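Local coordinates for protein F420-reducing hydrogenase, subunit beta (Methanothermobacter marburgensis, PDB 4OMF) that probably passes electrons derived from hydrogen through an iron-sulfur cluster to FAD for the reduction of coenzyme F420, at residues A225-S228 and I229-A233; V170-Q173 and D174-L177. All blocks are in the same frame, centred on the assembly; numbering follows the deposited sequence.

Interaction 1: A225-S228 and I229-A233; sequences AGDS and IFKQA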
ATOM      1  N   ALA C 225     -30.802  29.207  -5.138  1.00 33.14           N
ATOM      2  CA  ALA C 225     -29.742  29.852  -4.383  1.00 27.54           C
ATOM      3  C   ALA C 225     -28.872  30.722  -5.292  1.00 29.25           C
ATOM      4  O   ALA C 225     -28.539  31.867  -4.965  1.00 27.93           O
ATOM      5  CB  ALA C 225     -28.894  28.801  -3.678  1.00 29.23           C
ATOM      6  N   GLY C 226     -28.512  30.175  -6.440  1.00 24.10           N
ATOM      7  CA  GLY C 226     -27.693  30.896  -7.392  1.00 23.04           C
ATOM      8  C   GLY C 226     -28.334  32.166  -7.904  1.00 24.98           C
ATOM      9  O   GLY C 226     -27.731  33.253  -7.895  1.00 27.66           O
ATOM     10  N   ASP C 227     -29.571  32.035  -8.366  1.00 24.15           N
ATOM     11  CA  ASP C 227     -30.281  33.163  -8.914  1.00 23.81           C
ATOM     12  C   ASP C 227     -30.524  34.219  -7.837  1.00 25.87           C
ATOM     13  O   ASP C 227     -30.332  35.410  -8.068  1.00 28.68           O
ATOM     14  CB  ASP C 227     -31.600  32.690  -9.537  1.00 25.35           C
ATOM     15  CG  ASP C 227     -32.306  33.780 -10.316  1.00 30.03           C
ATOM     16  OD1 ASP C 227     -31.816  34.196 -11.396  1.00 32.26           O
ATOM     17  OD2 ASP C 227     -33.374  34.208  -9.860  1.00 32.37           O
ATOM     18  N   SER C 228     -30.923  33.783  -6.648  1.00 30.68           N
ATOM     19  CA  SER C 228     -31.325  34.738  -5.629  1.00 30.36           C
ATOM     20  C   SER C 228     -30.116  35.485  -5.085  1.00 30.12           C
ATOM     21  O   SER C 228     -30.181  36.683  -4.867  1.00 30.69           O
ATOM     22  CB  SER C 228     -32.093  34.039  -4.507  1.00 31.11           C
ATOM     23  OG  SER C 228     -31.272  33.831  -3.387  1.00 37.71           O
ATOM     24  N   ILE C 229     -29.002  34.786  -4.882  1.00 26.28           N
ATOM     25  CA  ILE C 229     -27.801  35.439  -4.362  1.00 29.69           C
ATOM     26  C   ILE C 229     -27.213  36.414  -5.387  1.00 28.29           C
ATOM     27  O   ILE C 229     -26.823  37.521  -5.035  1.00 29.94           O
ATOM     28  CB  ILE C 229     -26.720  34.406  -3.940  1.00 24.92           C
ATOM     29  CG1 ILE C 229     -27.224  33.538  -2.773  1.00 27.38           C
ATOM     30  CG2 ILE C 229     -25.437  35.113  -3.540  1.00 24.41           C
ATOM     31  CD1 ILE C 229     -26.266  32.436  -2.341  1.00 27.92           C
ATOM     32  N   PHE C 230     -27.154  36.012  -6.653  1.00 29.85           N
ATOM     33  CA  PHE C 230     -26.636  36.905  -7.677  1.00 27.92           C
ATOM     34  C   PHE C 230     -27.567  38.114  -7.884  1.00 27.74           C
ATOM     35  O   PHE C 230     -27.093  39.249  -7.989  1.00 28.45           O
ATOM     36  CB  PHE C 230     -26.405  36.157  -8.994  1.00 26.29           C
ATOM     37  CG  PHE C 230     -25.844  37.040 -10.088  1.00 29.83           C
ATOM     38  CD1 PHE C 230     -24.526  37.475 -10.037  1.00 30.77           C
ATOM     39  CD2 PHE C 230     -26.636  37.453 -11.147  1.00 33.59           C
ATOM     40  CE1 PHE C 230     -24.004  38.297 -11.033  1.00 28.88           C
ATOM     41  CE2 PHE C 230     -26.124  38.273 -12.142  1.00 32.29           C
ATOM     42  CZ  PHE C 230     -24.797  38.694 -12.079  1.00 27.06           C
ATOM     43  N   LYS C 231     -28.884  37.897  -7.913  1.00 30.29           N
ATOM     44  CA  LYS C 231     -29.818  39.011  -8.044  1.00 34.07           C
ATOM     45  C   LYS C 231     -29.677  39.998  -6.883  1.00 34.86           C
ATOM     46  O   LYS C 231     -29.725  41.221  -7.092  1.00 30.55           O
ATOM     47  CB  LYS C 231     -31.273  38.518  -8.129  1.00 41.84           C
ATOM     48  CG  LYS C 231     -31.665  37.806  -9.427  1.00 47.55           C
ATOM     49  CD  LYS C 231     -31.474  38.680 -10.662  1.00 53.61           C
ATOM     50  CE  LYS C 231     -32.335  38.191 -11.844  1.00 54.67           C
ATOM     51  NZ  LYS C 231     -31.955  36.821 -12.331  1.00 54.17           N
ATOM     52  N   GLN C 232     -29.517  39.469  -5.671  1.00 34.75           N
ATOM     53  CA  GLN C 232     -29.260  40.291  -4.473  1.00 33.58           C
ATOM     54  C   GLN C 232     -28.059  41.213  -4.640  1.00 32.31           C
ATOM     55  O   GLN C 232     -28.113  42.380  -4.257  1.00 31.66           O
ATOM     56  CB  GLN C 232     -29.017  39.413  -3.241  1.00 35.04           C
ATOM     57  CG  GLN C 232     -30.221  39.125  -2.382  1.00 39.01           C
ATOM     58  CD  GLN C 232     -29.846  38.309  -1.158  1.00 43.24           C
ATOM     59  OE1 GLN C 232     -30.232  37.147  -1.039  1.00 47.49           O
ATOM     60  NE2 GLN C 232     -29.063  38.906  -0.251  1.00 39.85           N
ATOM     61  N   ALA C 233     -26.959  40.667  -5.168  1.00 30.76           N
ATOM     62  CA  ALA C 233     -25.726  41.431  -5.332  1.00 28.50           C
ATOM     63  C   ALA C 233     -25.905  42.533  -6.367  1.00 29.06           C
ATOM     64  O   ALA C 233     -25.398  43.634  -6.195  1.00 26.43           O
ATOM     65  CB  ALA C 233     -24.571  40.513  -5.719  1.00 27.73           C
TER
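The Asp-227 carboxylate pairs with the Lys-231 ammonium: NZ of Lys-231 lies 2.8 Å from OD1 of Asp-227, on the syn side of that oxygen and 28° out of the carboxylate plane. Of the other flat groups, the Phe-230 ring leads away from 225-228 to Phe-239 and to Val-219, Thr-221, Val-10 and Ala-12, and only CB comes close, to the carbonyl oxygen of Gly-226; the Gln-232 amide bonds Tyr-35 through NE2. Asp-227 holds its CG anti to the backbone N (chi1 -171°), and Lys-231, bent at chi2 and chi4, curls its long chain back one turn to reach it. The pairing is shared: Thr-221 also bonds OD1 of Asp-227, and Lys-231 makes a second salt bridge to Glu-8. Below the charges, backbone hydrogen bonds join Lys-231 N to Asp-227 O at 2.9 Å and Ile-229 N to Ala-225 O at 3.0 Å. Apolar Ile-229 suits its buried place, with CG1 lying 3.1 Å from Ala-225 O and its side chain packing on Leu-32 and Ile-41. This is an i to i+4 salt bridge on an amphipathic helix, 224-235: Phe-230 packs on strands 217-221 and 8-14 of the mixed sheet, while Ile-229 and Ala-233 meet helix 28-39.

Interaction 2: V170-Q173 and D174-L177; sequences VYTQ and DDVL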
ATOM      1  N   VAL C 170      -0.291  35.409 -23.153  1.00 21.41           N
ATOM      2  CA  VAL C 170       0.450  35.742 -21.936  1.00 19.44           C
ATOM      3  C   VAL C 170       0.796  37.219 -21.951  1.00 19.74           C
ATOM      4  O   VAL C 170       1.257  37.745 -22.942  1.00 23.66           O
ATOM      5  CB  VAL C 170       1.727  34.862 -21.749  1.00 32.39           C
ATOM      6  CG1 VAL C 170       1.384  33.374 -21.884  1.00 30.10           C
ATOM      7  CG2 VAL C 170       2.790  35.208 -22.720  1.00 37.53           C
ATOM      8  N   TYR C 171       0.502  37.883 -20.842  1.00 20.05           N
ATOM      9  CA  TYR C 171       0.829  39.288 -20.664  1.00 20.27           C
ATOM     10  C   TYR C 171       2.065  39.421 -19.777  1.00 20.30           C
ATOM     11  O   TYR C 171       2.100  38.867 -18.674  1.00 22.67           O
ATOM     12  CB  TYR C 171      -0.356  40.013 -20.037  1.00 24.29           C
ATOM     13  CG  TYR C 171      -1.555  40.018 -20.951  1.00 27.84           C
ATOM     14  CD1 TYR C 171      -1.775  41.073 -21.821  1.00 30.34           C
ATOM     15  CD2 TYR C 171      -2.449  38.956 -20.965  1.00 29.97           C
ATOM     16  CE1 TYR C 171      -2.868  41.082 -22.676  1.00 37.04           C
ATOM     17  CE2 TYR C 171      -3.540  38.954 -21.813  1.00 30.97           C
ATOM     18  CZ  TYR C 171      -3.746  40.017 -22.663  1.00 36.06           C
ATOM     19  OH  TYR C 171      -4.838  40.022 -23.507  1.00 38.77           O
ATOM     20  N   THR C 172       3.073  40.137 -20.260  1.00 23.81           N
ATOM     21  CA  THR C 172       4.252  40.404 -19.441  1.00 28.81           C
ATOM     22  C   THR C 172       4.251  41.881 -19.045  1.00 39.45           C
ATOM     23  O   THR C 172       3.281  42.591 -19.326  1.00 43.28           O
ATOM     24  CB  THR C 172       5.563  40.045 -20.168  1.00 25.87           C
ATOM     25  OG1 THR C 172       5.784  40.957 -21.254  1.00 29.39           O
ATOM     26  CG2 THR C 172       5.519  38.630 -20.692  1.00 23.89           C
ATOM     27  N   GLN C 173       5.316  42.364 -18.404  1.00 35.04           N
ATOM     28  CA  GLN C 173       5.281  43.736 -17.894  1.00 33.92           C
ATOM     29  C   GLN C 173       5.098  44.769 -19.008  1.00 39.10           C
ATOM     30  O   GLN C 173       4.604  45.879 -18.750  1.00 37.47           O
ATOM     31  CB  GLN C 173       6.535  44.066 -17.074  1.00 28.23           C
ATOM     32  CG  GLN C 173       7.866  43.740 -17.705  1.00 25.92           C
ATOM     33  CD  GLN C 173       9.020  44.077 -16.743  1.00 34.70           C
ATOM     34  OE1 GLN C 173       8.806  44.271 -15.538  1.00 33.91           O
ATOM     35  NE2 GLN C 173      10.234  44.158 -17.277  1.00 24.96           N
ATOM     36  N   ASP C 174       5.460  44.406 -20.239  1.00 40.13           N
ATOM     37  CA  ASP C 174       5.292  45.340 -21.356  1.00 43.13           C
ATOM     38  C   ASP C 174       5.002  44.699 -22.719  1.00 45.82           C
ATOM     39  O   ASP C 174       5.208  45.333 -23.757  1.00 51.85           O
ATOM     40  CB  ASP C 174       6.543  46.208 -21.479  1.00 49.08           C
ATOM     41  CG  ASP C 174       7.770  45.411 -21.897  1.00 48.74           C
ATOM     42  OD1 ASP C 174       7.671  44.161 -22.006  1.00 43.43           O
ATOM     43  OD2 ASP C 174       8.832  46.043 -22.108  1.00 40.64           O
ATOM     44  N   ASP C 175       4.538  43.454 -22.726  1.00 42.40           N
ATOM     45  CA  ASP C 175       4.422  42.696 -23.973  1.00 40.07           C
ATOM     46  C   ASP C 175       3.256  41.711 -23.929  1.00 35.41           C
ATOM     47  O   ASP C 175       2.956  41.157 -22.879  1.00 35.03           O
ATOM     48  CB  ASP C 175       5.730  41.953 -24.238  1.00 45.51           C
ATOM     49  CG  ASP C 175       5.935  41.616 -25.693  1.00 51.81           C
ATOM     50  OD1 ASP C 175       4.972  41.740 -26.477  1.00 54.27           O
ATOM     51  OD2 ASP C 175       7.075  41.231 -26.046  1.00 52.44           O
ATOM     52  N   VAL C 176       2.606  41.490 -25.072  1.00 30.82           N
ATOM     53  CA  VAL C 176       1.533  40.496 -25.171  1.00 24.13           C
ATOM     54  C   VAL C 176       1.974  39.411 -26.138  1.00 29.11           C
ATOM     55  O   VAL C 176       2.234  39.689 -27.304  1.00 27.87           O
ATOM     56  CB  VAL C 176       0.202  41.127 -25.651  1.00 31.77           C
ATOM     57  CG1 VAL C 176      -0.913  40.069 -25.727  1.00 25.55           C
ATOM     58  CG2 VAL C 176      -0.211  42.286 -24.735  1.00 29.85           C
ATOM     59  N   LEU C 177       2.096  38.183 -25.650  1.00 22.82           N
ATOM     60  CA  LEU C 177       2.603  37.083 -26.475  1.00 22.07           C
ATOM     61  C   LEU C 177       1.514  36.042 -26.675  1.00 24.53           C
ATOM     62  O   LEU C 177       0.751  35.754 -25.749  1.00 26.16           O
ATOM     63  CB  LEU C 177       3.823  36.425 -25.812  1.00 24.32           C
ATOM     64  CG  LEU C 177       4.946  37.376 -25.413  1.00 29.46           C
ATOM     65  CD1 LEU C 177       5.951  36.675 -24.518  1.00 29.15           C
ATOM     66  CD2 LEU C 177       5.623  37.885 -26.667  1.00 27.53           C
TER
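Asp-174 follows Gln-173 at the bend, where its OD1 makes only a loose approach to Thr-172 OG1; a short polar side chain suits so exposed a corner. At Asp-175 the backbone does the holding. Its carbonyl oxygen takes an almost straight bond from Thr-172 N, 2.8 Å from N to O, and a longer one from Thr-172 OG1, which approaches tilted from the carbonyl plane. Threonine fits here because its hydroxyl, set between the backbone N and the carbonyl carbon (chi1 69°), can add this second grip. Gln-173 and Asp-174 lie at the turn of a beta hairpin formed by strands 167-171 and 176-180 of a three-stranded antiparallel sheet. Val-176 pairs with Tyr-171 in non-hydrogen-bonded fashion, the two side chains lying alongside, with CG2 of Val-176 3.5 Å from CD1 of the Tyr-171 ring. An alanine at Tyr-171 would take away this ring and would probably leave the valine methyls more open to solvent. Leu-177 closes a hydrogen-bonded pair with Val-170: Leu-177 N to Val-170 O is 2.9 Å and Val-170 N to Leu-177 O 2.8 Å. On this other face CG2 of Val-170 presses tightly on CB of Leu-177, and both side chains also touch Leu-151.

Interactions 1 and 2 belong to separate elements of the chain, with centres 36 Å apart and nearest atoms about 23 Å apart, so they do not touch. The hairpin of 170-177 comes first in sequence and lies in the small antiparallel sheet; the helix of 225-233 follows and packs on the large mixed sheet. FAD is a common point of reference: the side chain of Phe-230 in interaction 1 is about 9 Å from it, and that of Tyr-171 in interaction 2 about 11 Å, so neither touches it. A magnesium ion, about 8 Å away, is the nearer reference point for the Tyr-171 side chain. Ala-225 is the one close to a ligand, its side chain about 4 Å from a dimethylmethanamine molecule.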